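Local coordinates for selenium-binding protein (Sulfolobus tokodaii, PDB 2ECE) that is of unknown function but belongs to the selenium-binding protein family, adopts a beta-propeller fold and may bind selenium, at residues A[331-335]-A[347-351]; A[254-260]-A[324-330]. All blocks are in the same frame, centred on the assembly; numbering follows the deposited sequence.

Contact 1 of 2, residues A[331-335]-A[347-351]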
ATOM      1  N   ASP A 331     -16.538   6.575   0.928  1.00 24.36           N
ATOM      2  CA  ASP A 331     -17.850   6.476   1.570  1.00 25.21           C
ATOM      3  C   ASP A 331     -17.932   5.225   2.435  1.00 25.23           C
ATOM      4  O   ASP A 331     -18.973   4.921   3.009  1.00 23.74           O
ATOM      5  CB  ASP A 331     -18.958   6.441   0.514  1.00 26.28           C
ATOM      6  CG  ASP A 331     -18.716   5.378  -0.542  1.00 28.28           C
ATOM      7  OD1 ASP A 331     -17.882   4.477  -0.298  1.00 27.68           O
ATOM      8  OD2 ASP A 331     -19.360   5.438  -1.610  1.00 29.18           O
ATOM      9  N   ASP A 332     -16.823   4.499   2.523  1.00 25.90           N
ATOM     10  CA  ASP A 332     -16.764   3.279   3.318  1.00 24.29           C
ATOM     11  C   ASP A 332     -17.752   2.224   2.847  1.00 24.46           C
ATOM     12  O   ASP A 332     -18.088   1.304   3.594  1.00 22.82           O
ATOM     13  CB  ASP A 332     -17.024   3.583   4.802  1.00 24.06           C
ATOM     14  CG  ASP A 332     -15.869   4.320   5.461  1.00 25.87           C
ATOM     15  OD1 ASP A 332     -14.710   4.097   5.050  1.00 25.88           O
ATOM     16  OD2 ASP A 332     -16.114   5.106   6.402  1.00 25.39           O
ATOM     17  N   LYS A 333     -18.204   2.339   1.602  1.00 24.82           N
ATOM     18  CA  LYS A 333     -19.172   1.385   1.071  1.00 25.02           C
ATOM     19  C   LYS A 333     -18.537   0.174   0.390  1.00 24.88           C
ATOM     20  O   LYS A 333     -19.085  -0.928   0.440  1.00 25.53           O
ATOM     21  CB  LYS A 333     -20.114   2.096   0.089  1.00 25.58           C
ATOM     22  CG  LYS A 333     -21.292   1.260  -0.378  1.00 28.85           C
ATOM     23  CD  LYS A 333     -22.145   2.012  -1.393  1.00 29.19           C
ATOM     24  CE  LYS A 333     -23.383   1.208  -1.761  1.00 31.31           C
ATOM     25  NZ  LYS A 333     -24.209   1.888  -2.809  1.00 31.45           N
ATOM     26  N   PHE A 334     -17.373   0.363  -0.231  1.00 24.39           N
ATOM     27  CA  PHE A 334     -16.720  -0.739  -0.938  1.00 23.04           C
ATOM     28  C   PHE A 334     -15.299  -1.073  -0.488  1.00 22.90           C
ATOM     29  O   PHE A 334     -14.516  -0.191  -0.133  1.00 23.64           O
ATOM     30  CB  PHE A 334     -16.725  -0.457  -2.442  1.00 24.40           C
ATOM     31  CG  PHE A 334     -18.106  -0.445  -3.053  1.00 24.82           C
ATOM     32  CD1 PHE A 334     -18.830  -1.626  -3.184  1.00 22.61           C
ATOM     33  CD2 PHE A 334     -18.687   0.748  -3.476  1.00 26.24           C
ATOM     34  CE1 PHE A 334     -20.118  -1.623  -3.728  1.00 24.89           C
ATOM     35  CE2 PHE A 334     -19.982   0.762  -4.024  1.00 25.44           C
ATOM     36  CZ  PHE A 334     -20.693  -0.425  -4.148  1.00 23.52           C
ATOM     37  N   LEU A 335     -14.988  -2.365  -0.515  1.00 22.19           N
ATOM     38  CA  LEU A 335     -13.681  -2.883  -0.133  1.00 23.64           C
ATOM     39  C   LEU A 335     -13.142  -3.522  -1.416  1.00 22.56           C
ATOM     40  O   LEU A 335     -13.800  -4.380  -2.005  1.00 24.73           O
ATOM     41  CB  LEU A 335     -13.857  -3.941   0.966  1.00 23.77           C
ATOM     42  CG  LEU A 335     -12.780  -4.269   2.013  1.00 27.73           C
ATOM     43  CD1 LEU A 335     -12.741  -5.779   2.215  1.00 25.40           C
ATOM     44  CD2 LEU A 335     -11.420  -3.750   1.590  1.00 27.00           C
ATOM     45  N   GLN A 347     -14.480  -6.247  -5.863  1.00 26.96           N
ATOM     46  CA  GLN A 347     -15.147  -5.162  -5.165  1.00 26.61           C
ATOM     47  C   GLN A 347     -16.158  -5.798  -4.219  1.00 27.91           C
ATOM     48  O   GLN A 347     -17.030  -6.549  -4.651  1.00 29.87           O
ATOM     49  CB  GLN A 347     -15.884  -4.252  -6.151  1.00 24.77           C
ATOM     50  CG  GLN A 347     -16.758  -3.203  -5.475  1.00 23.36           C
ATOM     51  CD  GLN A 347     -17.746  -2.556  -6.428  1.00 25.11           C
ATOM     52  OE1 GLN A 347     -17.687  -1.350  -6.687  1.00 27.08           O
ATOM     53  NE2 GLN A 347     -18.658  -3.356  -6.958  1.00 25.01           N
ATOM     54  N   TYR A 348     -16.032  -5.514  -2.929  1.00 28.37           N
ATOM     55  CA  TYR A 348     -16.959  -6.055  -1.947  1.00 28.20           C
ATOM     56  C   TYR A 348     -17.767  -4.934  -1.313  1.00 28.76           C
ATOM     57  O   TYR A 348     -17.208  -3.942  -0.842  1.00 26.94           O
ATOM     58  CB  TYR A 348     -16.221  -6.808  -0.839  1.00 27.26           C
ATOM     59  CG  TYR A 348     -15.681  -8.158  -1.231  1.00 27.19           C
ATOM     60  CD1 TYR A 348     -14.484  -8.276  -1.931  1.00 27.09           C
ATOM     61  CD2 TYR A 348     -16.368  -9.326  -0.892  1.00 28.51           C
ATOM     62  CE1 TYR A 348     -13.977  -9.528  -2.285  1.00 27.76           C
ATOM     63  CE2 TYR A 348     -15.874 -10.582  -1.239  1.00 28.33           C
ATOM     64  CZ  TYR A 348     -14.676 -10.676  -1.935  1.00 30.01           C
ATOM     65  OH  TYR A 348     -14.177 -11.914  -2.278  1.00 30.24           O
ATOM     66  N   ASP A 349     -19.085  -5.087  -1.319  1.00 28.42           N
ATOM     67  CA  ASP A 349     -19.958  -4.097  -0.707  1.00 29.00           C
ATOM     68  C   ASP A 349     -19.829  -4.346   0.790  1.00 27.14           C
ATOM     69  O   ASP A 349     -20.113  -5.444   1.265  1.00 27.77           O
ATOM     70  CB  ASP A 349     -21.405  -4.324  -1.172  1.00 30.68           C
ATOM     71  CG  ASP A 349     -22.395  -3.394  -0.495  1.00 33.35           C
ATOM     72  OD1 ASP A 349     -23.268  -2.847  -1.204  1.00 35.10           O
ATOM     73  OD2 ASP A 349     -22.313  -3.217   0.739  1.00 34.18           O
ATOM     74  N   ILE A 350     -19.374  -3.349   1.534  1.00 27.92           N
ATOM     75  CA  ILE A 350     -19.233  -3.529   2.971  1.00 28.42           C
ATOM     76  C   ILE A 350     -20.208  -2.677   3.773  1.00 28.61           C
ATOM     77  O   ILE A 350     -19.887  -2.231   4.877  1.00 27.09           O
ATOM     78  CB  ILE A 350     -17.781  -3.246   3.453  1.00 28.99           C
ATOM     79  CG1 ILE A 350     -17.282  -1.908   2.908  1.00 28.49           C
ATOM     80  CG2 ILE A 350     -16.870  -4.380   3.021  1.00 26.72           C
ATOM     81  CD1 ILE A 350     -15.900  -1.541   3.413  1.00 29.24           C
ATOM     82  N   SER A 351     -21.397  -2.455   3.213  1.00 28.74           N
ATOM     83  CA  SER A 351     -22.434  -1.684   3.899  1.00 30.06           C
ATOM     84  C   SER A 351     -22.530  -2.271   5.300  1.00 29.68           C
ATOM     85  O   SER A 351     -22.762  -1.561   6.279  1.00 30.18           O
ATOM     86  CB  SER A 351     -23.772  -1.824   3.170  1.00 31.43           C
ATOM     87  OG  SER A 351     -23.685  -1.285   1.862  1.00 34.02           O
TER
HETATM   88  O   HOH W   1     -18.507   0.021   5.864  1.00 35.50           O

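Contact 2 of 2, residues A[254-260]-A[324-330]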
ATOM      1  N   LEU A 254      -0.591  -7.955   6.193  1.00 18.67           N
ATOM      2  CA  LEU A 254      -0.114  -6.797   5.490  1.00 17.89           C
ATOM      3  C   LEU A 254      -0.892  -5.476   5.766  1.00 18.41           C
ATOM      4  O   LEU A 254      -0.594  -4.758   6.731  1.00 18.04           O
ATOM      5  CB  LEU A 254      -0.046  -7.155   3.928  1.00 16.45           C
ATOM      6  CG  LEU A 254       0.939  -8.341   3.716  1.00 17.76           C
ATOM      7  CD1 LEU A 254       1.261  -8.360   2.248  1.00 13.71           C
ATOM      8  CD2 LEU A 254       2.249  -8.225   4.524  1.00 15.30           C
ATOM      9  N   GLU A 255      -1.576  -5.034   4.685  1.00 18.49           N
ATOM     10  CA  GLU A 255      -2.274  -3.754   4.603  1.00 18.69           C
ATOM     11  C   GLU A 255      -3.395  -3.448   5.545  1.00 19.53           C
ATOM     12  O   GLU A 255      -4.407  -4.175   5.604  1.00 19.26           O
ATOM     13  CB  GLU A 255      -2.758  -3.508   3.147  1.00 18.04           C
ATOM     14  CG  GLU A 255      -1.691  -3.560   2.047  1.00 19.53           C
ATOM     15  CD  GLU A 255      -0.649  -2.449   2.133  1.00 20.49           C
ATOM     16  OE1 GLU A 255      -0.992  -1.338   2.576  1.00 21.67           O
ATOM     17  OE2 GLU A 255       0.514  -2.682   1.736  1.00 20.41           O
ATOM     18  N   LEU A 256      -3.238  -2.331   6.252  1.00 17.04           N
ATOM     19  CA  LEU A 256      -4.203  -1.915   7.279  1.00 16.84           C
ATOM     20  C   LEU A 256      -5.083  -0.800   6.783  1.00 16.68           C
ATOM     21  O   LEU A 256      -4.575   0.245   6.371  1.00 17.02           O
ATOM     22  CB  LEU A 256      -3.475  -1.450   8.558  1.00 16.09           C
ATOM     23  CG  LEU A 256      -2.964  -2.554   9.481  1.00 15.53           C
ATOM     24  CD1 LEU A 256      -1.901  -2.015  10.420  1.00 15.92           C
ATOM     25  CD2 LEU A 256      -4.141  -3.129  10.253  1.00 14.77           C
ATOM     26  N   ARG A 257      -6.397  -0.996   6.822  1.00 16.02           N
ATOM     27  CA  ARG A 257      -7.290   0.034   6.317  1.00 16.48           C
ATOM     28  C   ARG A 257      -8.447   0.376   7.249  1.00 17.61           C
ATOM     29  O   ARG A 257      -9.484  -0.285   7.241  1.00 16.13           O
ATOM     30  CB  ARG A 257      -7.853  -0.382   4.952  1.00 17.64           C
ATOM     31  CG  ARG A 257      -6.801  -0.589   3.859  1.00 18.63           C
ATOM     32  CD  ARG A 257      -6.155   0.728   3.397  1.00 17.90           C
ATOM     33  NE  ARG A 257      -5.257   0.511   2.257  1.00 16.84           N
ATOM     34  CZ  ARG A 257      -4.001   0.084   2.350  1.00 17.64           C
ATOM     35  NH1 ARG A 257      -3.462  -0.165   3.535  1.00 18.02           N
ATOM     36  NH2 ARG A 257      -3.292  -0.125   1.251  1.00 18.60           N
ATOM     37  N   PRO A 258      -8.263   1.401   8.092  1.00 17.80           N
ATOM     38  CA  PRO A 258      -9.316   1.827   9.022  1.00 17.82           C
ATOM     39  C   PRO A 258     -10.444   2.390   8.144  1.00 19.43           C
ATOM     40  O   PRO A 258     -10.180   2.827   7.019  1.00 17.77           O
ATOM     41  CB  PRO A 258      -8.648   2.956   9.812  1.00 17.61           C
ATOM     42  CG  PRO A 258      -7.173   2.633   9.730  1.00 17.78           C
ATOM     43  CD  PRO A 258      -7.018   2.165   8.305  1.00 16.86           C
ATOM     44  N   LEU A 259     -11.688   2.374   8.619  1.00 18.95           N
ATOM     45  CA  LEU A 259     -12.739   2.981   7.810  1.00 20.09           C
ATOM     46  C   LEU A 259     -12.388   4.472   7.828  1.00 20.46           C
ATOM     47  O   LEU A 259     -11.742   4.955   8.767  1.00 20.21           O
ATOM     48  CB  LEU A 259     -14.132   2.749   8.410  1.00 21.20           C
ATOM     49  CG  LEU A 259     -14.713   1.335   8.278  1.00 21.34           C
ATOM     50  CD1 LEU A 259     -16.221   1.388   8.535  1.00 22.42           C
ATOM     51  CD2 LEU A 259     -14.452   0.780   6.894  1.00 23.41           C
ATOM     52  N   HIS A 260     -12.790   5.197   6.793  1.00 19.38           N
ATOM     53  CA  HIS A 260     -12.471   6.616   6.703  1.00 20.90           C
ATOM     54  C   HIS A 260     -13.201   7.497   7.721  1.00 21.31           C
ATOM     55  O   HIS A 260     -12.656   8.504   8.186  1.00 20.77           O
ATOM     56  CB  HIS A 260     -12.732   7.091   5.275  1.00 19.81           C
ATOM     57  CG  HIS A 260     -11.926   6.353   4.246  1.00 19.25           C
ATOM     58  ND1 HIS A 260     -10.583   6.590   4.036  1.00 20.40           N
ATOM     59  CD2 HIS A 260     -12.265   5.348   3.406  1.00 18.80           C
ATOM     60  CE1 HIS A 260     -10.130   5.761   3.112  1.00 18.39           C
ATOM     61  NE2 HIS A 260     -11.131   4.997   2.714  1.00 21.49           N
ATOM     62  N   THR A 324      -2.722  -9.423  -1.795  1.00 20.64           N
ATOM     63  CA  THR A 324      -1.647  -8.591  -1.257  1.00 20.01           C
ATOM     64  C   THR A 324      -2.000  -7.140  -0.911  1.00 19.95           C
ATOM     65  O   THR A 324      -1.289  -6.503  -0.131  1.00 18.45           O
ATOM     66  CB  THR A 324      -0.454  -8.571  -2.224  1.00 19.59           C
ATOM     67  OG1 THR A 324      -0.907  -8.176  -3.524  1.00 19.39           O
ATOM     68  CG2 THR A 324       0.193  -9.949  -2.309  1.00 19.97           C
ATOM     69  N   ASP A 325      -3.070  -6.607  -1.494  1.00 18.07           N
ATOM     70  CA  ASP A 325      -3.475  -5.239  -1.194  1.00 18.79           C
ATOM     71  C   ASP A 325      -4.992  -5.092  -1.070  1.00 20.42           C
ATOM     72  O   ASP A 325      -5.757  -5.857  -1.666  1.00 19.88           O
ATOM     73  CB  ASP A 325      -2.961  -4.268  -2.270  1.00 17.56           C
ATOM     74  CG  ASP A 325      -3.124  -2.804  -1.861  1.00 18.95           C
ATOM     75  OD1 ASP A 325      -2.778  -2.480  -0.713  1.00 17.82           O
ATOM     76  OD2 ASP A 325      -3.580  -1.975  -2.680  1.00 20.07           O
ATOM     77  N   ILE A 326      -5.411  -4.112  -0.271  1.00 18.51           N
ATOM     78  CA  ILE A 326      -6.826  -3.804  -0.076  1.00 19.35           C
ATOM     79  C   ILE A 326      -6.950  -2.287   0.008  1.00 20.17           C
ATOM     80  O   ILE A 326      -5.989  -1.596   0.370  1.00 18.84           O
ATOM     81  CB  ILE A 326      -7.406  -4.417   1.230  1.00 18.70           C
ATOM     82  CG1 ILE A 326      -6.554  -4.006   2.433  1.00 18.24           C
ATOM     83  CG2 ILE A 326      -7.500  -5.923   1.101  1.00 18.98           C
ATOM     84  CD1 ILE A 326      -7.221  -4.260   3.779  1.00 16.39           C
ATOM     85  N   ASP A 327      -8.127  -1.774  -0.327  1.00 18.46           N
ATOM     86  CA  ASP A 327      -8.356  -0.338  -0.280  1.00 20.62           C
ATOM     87  C   ASP A 327      -9.862  -0.111  -0.175  1.00 19.94           C
ATOM     88  O   ASP A 327     -10.641  -0.823  -0.799  1.00 19.64           O
ATOM     89  CB  ASP A 327      -7.788   0.310  -1.544  1.00 21.65           C
ATOM     90  CG  ASP A 327      -7.329   1.736  -1.316  1.00 23.51           C
ATOM     91  OD1 ASP A 327      -7.137   2.128  -0.146  1.00 24.52           O
ATOM     92  OD2 ASP A 327      -7.140   2.466  -2.312  1.00 25.49           O
ATOM     93  N   ILE A 328     -10.259   0.877   0.619  1.00 19.96           N
ATOM     94  CA  ILE A 328     -11.673   1.180   0.835  1.00 20.12           C
ATOM     95  C   ILE A 328     -12.072   2.516   0.216  1.00 20.49           C
ATOM     96  O   ILE A 328     -11.340   3.506   0.331  1.00 21.12           O
ATOM     97  CB  ILE A 328     -11.983   1.245   2.350  1.00 19.71           C
ATOM     98  CG1 ILE A 328     -11.534  -0.049   3.032  1.00 18.99           C
ATOM     99  CG2 ILE A 328     -13.468   1.492   2.573  1.00 15.84           C
ATOM    100  CD1 ILE A 328     -11.589   0.019   4.544  1.00 16.68           C
ATOM    101  N   SER A 329     -13.231   2.560  -0.436  1.00 21.16           N
ATOM    102  CA  SER A 329     -13.689   3.817  -1.031  1.00 20.28           C
ATOM    103  C   SER A 329     -14.000   4.800   0.099  1.00 19.53           C
ATOM    104  O   SER A 329     -14.313   4.383   1.211  1.00 18.92           O
ATOM    105  CB  SER A 329     -14.935   3.589  -1.896  1.00 20.91           C
ATOM    106  OG  SER A 329     -15.952   2.918  -1.175  1.00 21.03           O
ATOM    107  N   LEU A 330     -13.908   6.101  -0.181  1.00 19.82           N
ATOM    108  CA  LEU A 330     -14.153   7.125   0.837  1.00 22.06           C
ATOM    109  C   LEU A 330     -15.488   7.056   1.583  1.00 23.36           C
ATOM    110  O   LEU A 330     -15.564   7.452   2.741  1.00 23.55           O
ATOM    111  CB  LEU A 330     -13.996   8.522   0.229  1.00 22.77           C
ATOM    112  CG  LEU A 330     -12.593   9.136   0.219  1.00 24.98           C
ATOM    113  CD1 LEU A 330     -12.138   9.377   1.645  1.00 25.21           C
ATOM    114  CD2 LEU A 330     -11.622   8.209  -0.499  1.00 25.77           C
TER
HETATM  115  O   HOH W   2       1.115  -4.791   0.352  1.00 26.31           O
HETATM  116  O   HOH W   3      -4.021   0.538  -1.692  1.00 15.49           O

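Contact 1 of 2, residues A[331-335]-A[347-351]
D332 meets I350 where 331-335 enters a beta hairpin, strands 334-339 and 344-349, within one blade of the propeller. A water donates to both D332 O and I350 O and bridges the two backbones. The D332 carboxylate is held by H260 and D261. K333 accepts the first direct bond of the pairing: I350 N donates to K333 O at 2.7 Å, with the donor tilted 29° from the carbonyl plane. CG1 of I350 lies against the same oxygen, because chi1 of 50° sets it between the backbone N and the carbonyl carbon. The extended K333 chain passes obliquely by D349, and its NZ bonds to P425 O.

F334 pairs with D349 as a non-hydrogen-bonded antiparallel pair. Its ring is stacked on the side-chain amide of Q347, the planes 16° apart, and Q347 CD lies 3.5 Å from F334 CD1. The aliphatic CG of K333 rests over the opposite face, toward the rim. Replacing F334 with an alanine would probably leave the Q347 amide without its stacking partner and open a gap between it and K333.

L335 pairs with Y348 through two backbone bonds, L335 N to Y348 O and Y348 N to L335 O. L335 CB packs on I350 CG2 at 3.7 Å, just past the end of the second strand. The D349 carboxylate shapes the exit from that strand. D349 OD2 accepts from S351 N in an Asx turn, and from S351 OG through its syn lone pair at 2.6 Å.

Contact 2 of 2, residues A[254-260]-A[324-330]
R257 reaches from strand 250-258 over the backbone of I326 and sets its guanidinium among three acidic side chains. CG of R257 stands anti to the carbonyl carbon (chi1 -61°), and the chain then bends at chi2, which brings the head back alongside E255. NH1 and NH2 both grip one oxygen, E255 OE1, end-on and in the guanidinium plane. NH1 is met by the anti lone pair of E255 OE1, while NH2 approaches that oxygen from above the carboxylate plane. NH1 also bonds to L256 O. Across the contact, R257 NH2 makes a salt bridge to D325 OD1 at 3.1 Å, and R257 NE makes a weak bond to D327 OD1 at 3.5 Å. A water joins NH2 to D325 OD2, which also accepts from L386 N. The carboxylates of E255 and D325 stand nearly perpendicular, with E255 OE1 3.9 Å from D325 OD1. The arginine charge probably eases this approach.

The two strands are the first strands of successive propeller blades, and they run side by side in the same direction, 10° apart. Their axes are 7.2 Å apart, so side chains fill the space between them. I326 CD1 packs on R257 CG at 3.7 Å, the two chains sliding past each other in opposite directions. I328 points at the first strand, and its CD1 touches R257 CB and L259 CD2.

Past the strands, the H260 ring turns an edge to the carbonyls of I328 and S329. H260 NE2 donates to I328 O at 2.8 Å, from well above the carbonyl plane. L330 CD1 sits over one face of the ring, 4.1 Å from its centroid, as a CH-pi contact.

How the contacts relate
Contact 2 comes first along the chain and closes before contact 1 opens. Their centres are about 10 Å apart. Strands 326-328 and 334-339 are consecutive and adjacent in one four-stranded antiparallel sheet. Contact 1 pairs strands within this blade, whereas contact 2 joins its first strand to the first strand of the preceding blade. Contact 2 lies nearer the chain centre, about 8 Å from it against 18 Å. The two touch directly, through the D332 to H260 tie and a probable bond from S329 N to F334 O. The turn between the strands therefore ties the blade's own hairpin to the neighbouring blade.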